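Local coordinates for protein ribokinase (PDB 3RY7) that catalyses the ATP- and magnesium-dependent phosphorylation of D-ribose at O-5, giving D-ribose 5-phosphate, at residues G215-G227 / A231-N245. Sequence-based numbering, arbitrary orientation. Where two conformers were deposited one is given.
Sequences GIKTVLITLGKQG and ATKNQSQHIEAYKVN
V219 and A231 face each other as an antiparallel hydrogen-bonded pair, with V219 N to A231 O at 2.9 Å and A231 N to V219 O at 2.8 Å. Both side chains turn to the face of the sheet packed by helix 201-213, V219 on F211 and A231 on A208. Beside them T218 and T232 run alongside each other, T218 OG1 3.9 Å from T232 CG2; the T218 hydroxyl is engaged by Q268. In T232, OG1 is tucked over the backbone (chi1 66°), where it accepts from Q235 N and, weakly, N234 N, an ST motif in the turn leading to strand 236-239. A water links K217 O to K233 N.

At the far end the 223-227 turn meets the end of strand 236-239 and the chain beyond it. The H238 ring, carried out by a CG anti to the backbone N (chi1 178°), lies obliquely to L223 CD1, which is 3.8 Å from NE2, and to Q226 O. A241 CB packs 3.5 Å from G227 CA, whose C-H also points toward I239 O. V244 CG1 rests against the backbone of G224, 3.6 Å from its C atom. K225 passes V244 head to tail, its last two bends carrying NZ to V244 O at 3.0 Å; E32 of the second subunit is a long, weak ion partner of the same ammonium. A second water bridges K225 O, E240 OE1 and A241 N.

Strand 218-222 pairs here with the end of strand 228-231, which lies between it and the edge strand 236-239 of the large sheet of the PfkB carbohydrate kinase fold; residues 222-227, with a classic beta bulge of L223 and G224 opposite G227, probably form part of the ATP-binding site.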
loop_
_atom_site.group_PDB
_atom_site.type_symbol
_atom_site.label_atom_id
_atom_site.label_comp_id
_atom_site.label_asym_id
_atom_site.label_seq_id
_atom_site.Cartn_x
_atom_site.Cartn_y
_atom_site.Cartn_z
ATOM N N GLY A 215 16.121 -37.284 11.068
ATOM C CA GLY A 215 17.338 -36.812 10.444
ATOM C C GLY A 215 17.379 -35.341 10.078
ATOM O O GLY A 215 18.413 -34.860 9.600
ATOM N N ILE A 216 16.268 -34.629 10.274
ATOM C CA ILE A 216 16.250 -33.181 10.043
ATOM C C ILE A 216 16.980 -32.459 11.177
ATOM O O ILE A 216 16.594 -32.563 12.341
ATOM C CB ILE A 216 14.813 -32.619 9.916
ATOM C CG1 ILE A 216 14.147 -33.123 8.628
ATOM C CG2 ILE A 216 14.854 -31.102 9.918
ATOM C CD1 ILE A 216 12.818 -33.813 8.838
ATOM N N LYS A 217 18.029 -31.726 10.833
ATOM C CA LYS A 217 18.903 -31.134 11.843
ATOM C C LYS A 217 18.354 -29.876 12.523
ATOM O O LYS A 217 18.697 -29.579 13.669
ATOM C CB LYS A 217 20.257 -30.809 11.230
ATOM C CG LYS A 217 21.406 -31.554 11.867
ATOM C CD LYS A 217 21.537 -32.947 11.310
ATOM C CE LYS A 217 22.911 -33.124 10.687
ATOM N NZ LYS A 217 23.438 -34.520 10.843
ATOM N N THR A 218 17.527 -29.129 11.805
ATOM C CA THR A 218 16.991 -27.868 12.312
ATOM C C THR A 218 15.521 -27.764 12.017
ATOM O O THR A 218 15.082 -27.974 10.879
ATOM C CB THR A 218 17.668 -26.673 11.684
ATOM O OG1 THR A 218 19.082 -26.784 11.885
ATOM C CG2 THR A 218 17.124 -25.373 12.311
ATOM N N VAL A 219 14.762 -27.437 13.054
ATOM C CA VAL A 219 13.315 -27.381 12.979
ATOM C C VAL A 219 12.836 -26.002 13.396
ATOM O O VAL A 219 13.247 -25.500 14.441
ATOM C CB VAL A 219 12.681 -28.431 13.907
ATOM C CG1 VAL A 219 11.166 -28.398 13.798
ATOM C CG2 VAL A 219 13.213 -29.821 13.564
ATOM N N LEU A 220 12.004 -25.380 12.559
ATOM C CA LEU A 220 11.257 -24.174 12.939
ATOM C C LEU A 220 9.783 -24.452 12.770
ATOM O O LEU A 220 9.362 -25.038 11.767
ATOM C CB LEU A 220 11.583 -22.974 12.058
ATOM C CG LEU A 220 12.903 -22.248 12.211
ATOM C CD1 LEU A 220 14.074 -23.204 11.976
ATOM C CD2 LEU A 220 12.922 -21.080 11.231
ATOM N N ILE A 221 8.992 -24.028 13.741
ATOM C CA ILE A 221 7.560 -24.058 13.574
ATOM C C ILE A 221 7.062 -22.625 13.661
ATOM O O ILE A 221 7.194 -21.975 14.701
ATOM C CB ILE A 221 6.877 -24.918 14.629
ATOM C CG1 ILE A 221 7.532 -26.306 14.680
ATOM C CG2 ILE A 221 5.377 -25.017 14.351
ATOM C CD1 ILE A 221 6.928 -27.238 15.718
ATOM N N THR A 222 6.529 -22.124 12.556
ATOM C CA THR A 222 5.958 -20.788 12.541
ATOM C C THR A 222 4.603 -20.833 13.249
ATOM O O THR A 222 3.802 -21.755 13.034
ATOM C CB THR A 222 5.834 -20.252 11.107
ATOM O OG1 THR A 222 5.153 -21.212 10.286
ATOM C CG2 THR A 222 7.214 -19.961 10.541
ATOM N N LEU A 223 4.370 -19.861 14.127
ATOM C CA LEU A 223 3.210 -19.910 15.017
ATOM C C LEU A 223 2.249 -18.738 14.788
ATOM O O LEU A 223 1.314 -18.522 15.572
ATOM C CB LEU A 223 3.669 -19.939 16.477
ATOM C CG LEU A 223 4.695 -21.026 16.824
ATOM C CD1 LEU A 223 5.355 -20.744 18.163
ATOM C CD2 LEU A 223 4.052 -22.398 16.812
ATOM N N GLY A 224 2.481 -17.991 13.709
ATOM C CA GLY A 224 1.654 -16.843 13.384
ATOM C C GLY A 224 1.855 -15.705 14.371
ATOM O O GLY A 224 2.982 -15.223 14.554
ATOM N N LYS A 225 0.790 -15.286 15.037
ATOM C CA LYS A 225 0.842 -14.217 16.017
ATOM C C LYS A 225 1.667 -14.625 17.204
ATOM O O LYS A 225 2.283 -13.815 17.834
ATOM C CB LYS A 225 -0.547 -13.890 16.521
ATOM C CG LYS A 225 -1.436 -13.245 15.523
ATOM C CD LYS A 225 -2.572 -12.556 16.200
ATOM C CE LYS A 225 -2.370 -11.057 16.150
ATOM N NZ LYS A 225 -3.173 -10.442 15.082
ATOM N N GLN A 226 1.644 -15.918 17.473
ATOM C CA GLN A 226 2.403 -16.516 18.577
ATOM C C GLN A 226 3.920 -16.553 18.341
ATOM O O GLN A 226 4.675 -16.967 19.221
ATOM C CB GLN A 226 1.878 -17.922 18.890
ATOM C CG GLN A 226 0.608 -17.951 19.740
ATOM C CD GLN A 226 -0.494 -17.049 19.194
ATOM O OE1 GLN A 226 -1.158 -17.443 18.207
ATOM N NE2 GLN A 226 -0.704 -15.945 19.756
ATOM N N GLY A 227 4.356 -16.116 17.162
ATOM C CA GLY A 227 5.771 -16.022 16.847
ATOM C C GLY A 227 6.334 -17.247 16.137
ATOM O O GLY A 227 5.703 -17.806 15.233
ATOM N N ALA A 231 14.202 -25.521 17.115
ATOM C CA ALA A 231 14.958 -26.541 17.832
ATOM C C ALA A 231 16.061 -27.157 16.963
ATOM O O ALA A 231 15.903 -27.332 15.743
ATOM C CB ALA A 231 14.022 -27.628 18.335
ATOM N N THR A 232 17.186 -27.462 17.600
ATOM C CA THR A 232 18.188 -28.358 17.043
ATOM C C THR A 232 18.434 -29.411 18.119
ATOM O O THR A 232 17.730 -29.434 19.124
ATOM C CB THR A 232 19.503 -27.629 16.730
ATOM O OG1 THR A 232 20.112 -27.175 17.951
ATOM C CG2 THR A 232 19.254 -26.446 15.764
ATOM N N LYS A 233 19.420 -30.282 17.923
ATOM C CA LYS A 233 19.786 -31.232 18.975
ATOM C C LYS A 233 20.242 -30.469 20.221
ATOM O O LYS A 233 19.999 -30.916 21.341
ATOM C CB LYS A 233 20.890 -32.191 18.501
ATOM C CG LYS A 233 22.245 -31.526 18.249
ATOM C CD LYS A 233 23.280 -32.549 17.790
ATOM C CE LYS A 233 24.636 -31.902 17.518
ATOM N NZ LYS A 233 25.651 -32.901 17.040
ATOM N N ASN A 234 20.868 -29.308 20.008
ATOM C CA ASN A 234 21.429 -28.474 21.082
ATOM C C ASN A 234 20.565 -27.311 21.587
ATOM O O ASN A 234 20.772 -26.820 22.702
ATOM C CB ASN A 234 22.774 -27.886 20.640
ATOM C CG ASN A 234 23.855 -28.932 20.515
ATOM O OD1 ASN A 234 23.800 -29.984 21.157
ATOM N ND2 ASN A 234 24.854 -28.650 19.680
ATOM N N GLN A 235 19.630 -26.841 20.767
ATOM C CA GLN A 235 18.864 -25.638 21.107
ATOM C C GLN A 235 17.367 -25.855 21.106
ATOM O O GLN A 235 16.853 -26.761 20.455
ATOM C CB GLN A 235 19.197 -24.496 20.158
ATOM C CG GLN A 235 20.658 -24.156 20.090
ATOM C CD GLN A 235 20.880 -22.897 19.297
ATOM O OE1 GLN A 235 20.283 -21.863 19.589
ATOM N NE2 GLN A 235 21.727 -22.974 18.282
ATOM N N SER A 236 16.671 -25.018 21.861
ATOM C CA SER A 236 15.215 -25.026 21.897
ATOM C C SER A 236 14.792 -23.656 22.380
ATOM O O SER A 236 15.086 -23.276 23.516
ATOM C CB SER A 236 14.674 -26.113 22.827
ATOM O OG SER A 236 13.259 -26.226 22.721
ATOM N N GLN A 237 14.128 -22.909 21.506
ATOM C CA GLN A 237 13.757 -21.537 21.810
ATOM C C GLN A 237 12.423 -21.149 21.172
ATOM O O GLN A 237 12.070 -21.610 20.084
ATOM C CB GLN A 237 14.879 -20.588 21.389
ATOM C CG GLN A 237 14.738 -19.159 21.883
ATOM C CD GLN A 237 16.021 -18.368 21.681
ATOM O OE1 GLN A 237 17.097 -18.953 21.538
ATOM N NE2 GLN A 237 15.914 -17.036 21.660
ATOM N N HIS A 238 11.669 -20.324 21.886
ATOM C CA HIS A 238 10.428 -19.758 21.383
ATOM C C HIS A 238 10.654 -18.244 21.278
ATOM O O HIS A 238 10.987 -17.586 22.265
ATOM C CB HIS A 238 9.289 -20.099 22.344
ATOM C CG HIS A 238 7.958 -19.525 21.957
ATOM N ND1 HIS A 238 7.797 -18.220 21.539
ATOM C CD2 HIS A 238 6.718 -20.072 21.970
ATOM C CE1 HIS A 238 6.519 -17.997 21.287
ATOM N NE2 HIS A 238 5.842 -19.102 21.545
ATOM N N ILE A 239 10.524 -17.697 20.072
ATOM C CA ILE A 239 10.783 -16.283 19.817
ATOM C C ILE A 239 9.520 -15.524 19.411
ATOM O O ILE A 239 8.780 -15.984 18.542
ATOM C CB ILE A 239 11.827 -16.106 18.704
ATOM C CG1 ILE A 239 13.127 -16.811 19.076
ATOM C CG2 ILE A 239 12.069 -14.631 18.413
ATOM C CD1 ILE A 239 14.361 -16.098 18.591
ATOM N N GLU A 240 9.292 -14.368 20.024
ATOM C CA GLU A 240 8.117 -13.555 19.758
ATOM C C GLU A 240 8.160 -12.862 18.402
ATOM O O GLU A 240 9.225 -12.446 17.913
ATOM C CB GLU A 240 7.932 -12.514 20.868
ATOM C CG GLU A 240 7.573 -13.116 22.218
ATOM C CD GLU A 240 6.286 -13.916 22.160
ATOM O OE1 GLU A 240 5.308 -13.416 21.564
ATOM O OE2 GLU A 240 6.249 -15.044 22.701
ATOM N N ALA A 241 6.976 -12.734 17.815
ATOM C CA ALA A 241 6.796 -12.061 16.534
ATOM C C ALA A 241 6.619 -10.548 16.693
ATOM O O ALA A 241 6.533 -10.029 17.807
ATOM C CB ALA A 241 5.592 -12.660 15.796
ATOM N N TYR A 242 6.569 -9.847 15.568
ATOM C CA TYR A 242 6.240 -8.429 15.565
ATOM C C TYR A 242 4.772 -8.251 15.175
ATOM O O TYR A 242 3.871 -8.870 15.762
ATOM C CB TYR A 242 7.138 -7.684 14.582
ATOM C CG TYR A 242 8.612 -7.741 14.917
ATOM C CD1 TYR A 242 9.369 -6.582 14.967
ATOM C CD2 TYR A 242 9.248 -8.950 15.190
ATOM C CE1 TYR A 242 10.716 -6.616 15.271
ATOM C CE2 TYR A 242 10.605 -8.996 15.499
ATOM C CZ TYR A 242 11.331 -7.821 15.537
ATOM O OH TYR A 242 12.671 -7.823 15.844
ATOM N N LYS A 243 4.535 -7.453 14.154
ATOM C CA LYS A 243 3.181 -7.319 13.667
ATOM C C LYS A 243 2.870 -8.445 12.729
ATOM O O LYS A 243 3.555 -8.686 11.763
ATOM C CB LYS A 243 2.915 -5.987 12.999
ATOM C CG LYS A 243 1.422 -5.637 13.034
ATOM C CD LYS A 243 1.058 -4.309 12.394
ATOM C CE LYS A 243 -0.407 -4.320 11.930
ATOM N NZ LYS A 243 -0.891 -3.012 11.415
ATOM N N VAL A 244 1.812 -9.142 13.050
ATOM C CA VAL A 244 1.398 -10.288 12.249
ATOM C C VAL A 244 -0.120 -10.441 12.192
ATOM O O VAL A 244 -0.785 -10.486 13.230
ATOM C CB VAL A 244 2.028 -11.597 12.786
ATOM C CG1 VAL A 244 1.196 -12.803 12.380
ATOM C CG2 VAL A 244 3.462 -11.730 12.303
ATOM N N ASN A 245 -0.669 -10.516 10.981
ATOM C CA ASN A 245 -2.094 -10.789 10.828
ATOM C C ASN A 245 -2.389 -12.254 11.137
ATOM O O ASN A 245 -1.525 -13.119 10.972
ATOM C CB ASN A 245 -2.583 -10.434 9.420
ATOM C CG ASN A 245 -2.611 -8.936 9.167
ATOM O OD1 ASN A 245 -2.767 -8.137 10.094
ATOM N ND2 ASN A 245 -2.467 -8.551 7.902
HETATM O O HOH W 1 20.237 -31.017 15.226
HETATM O O HOH W 2 4.687 -13.632 18.925
#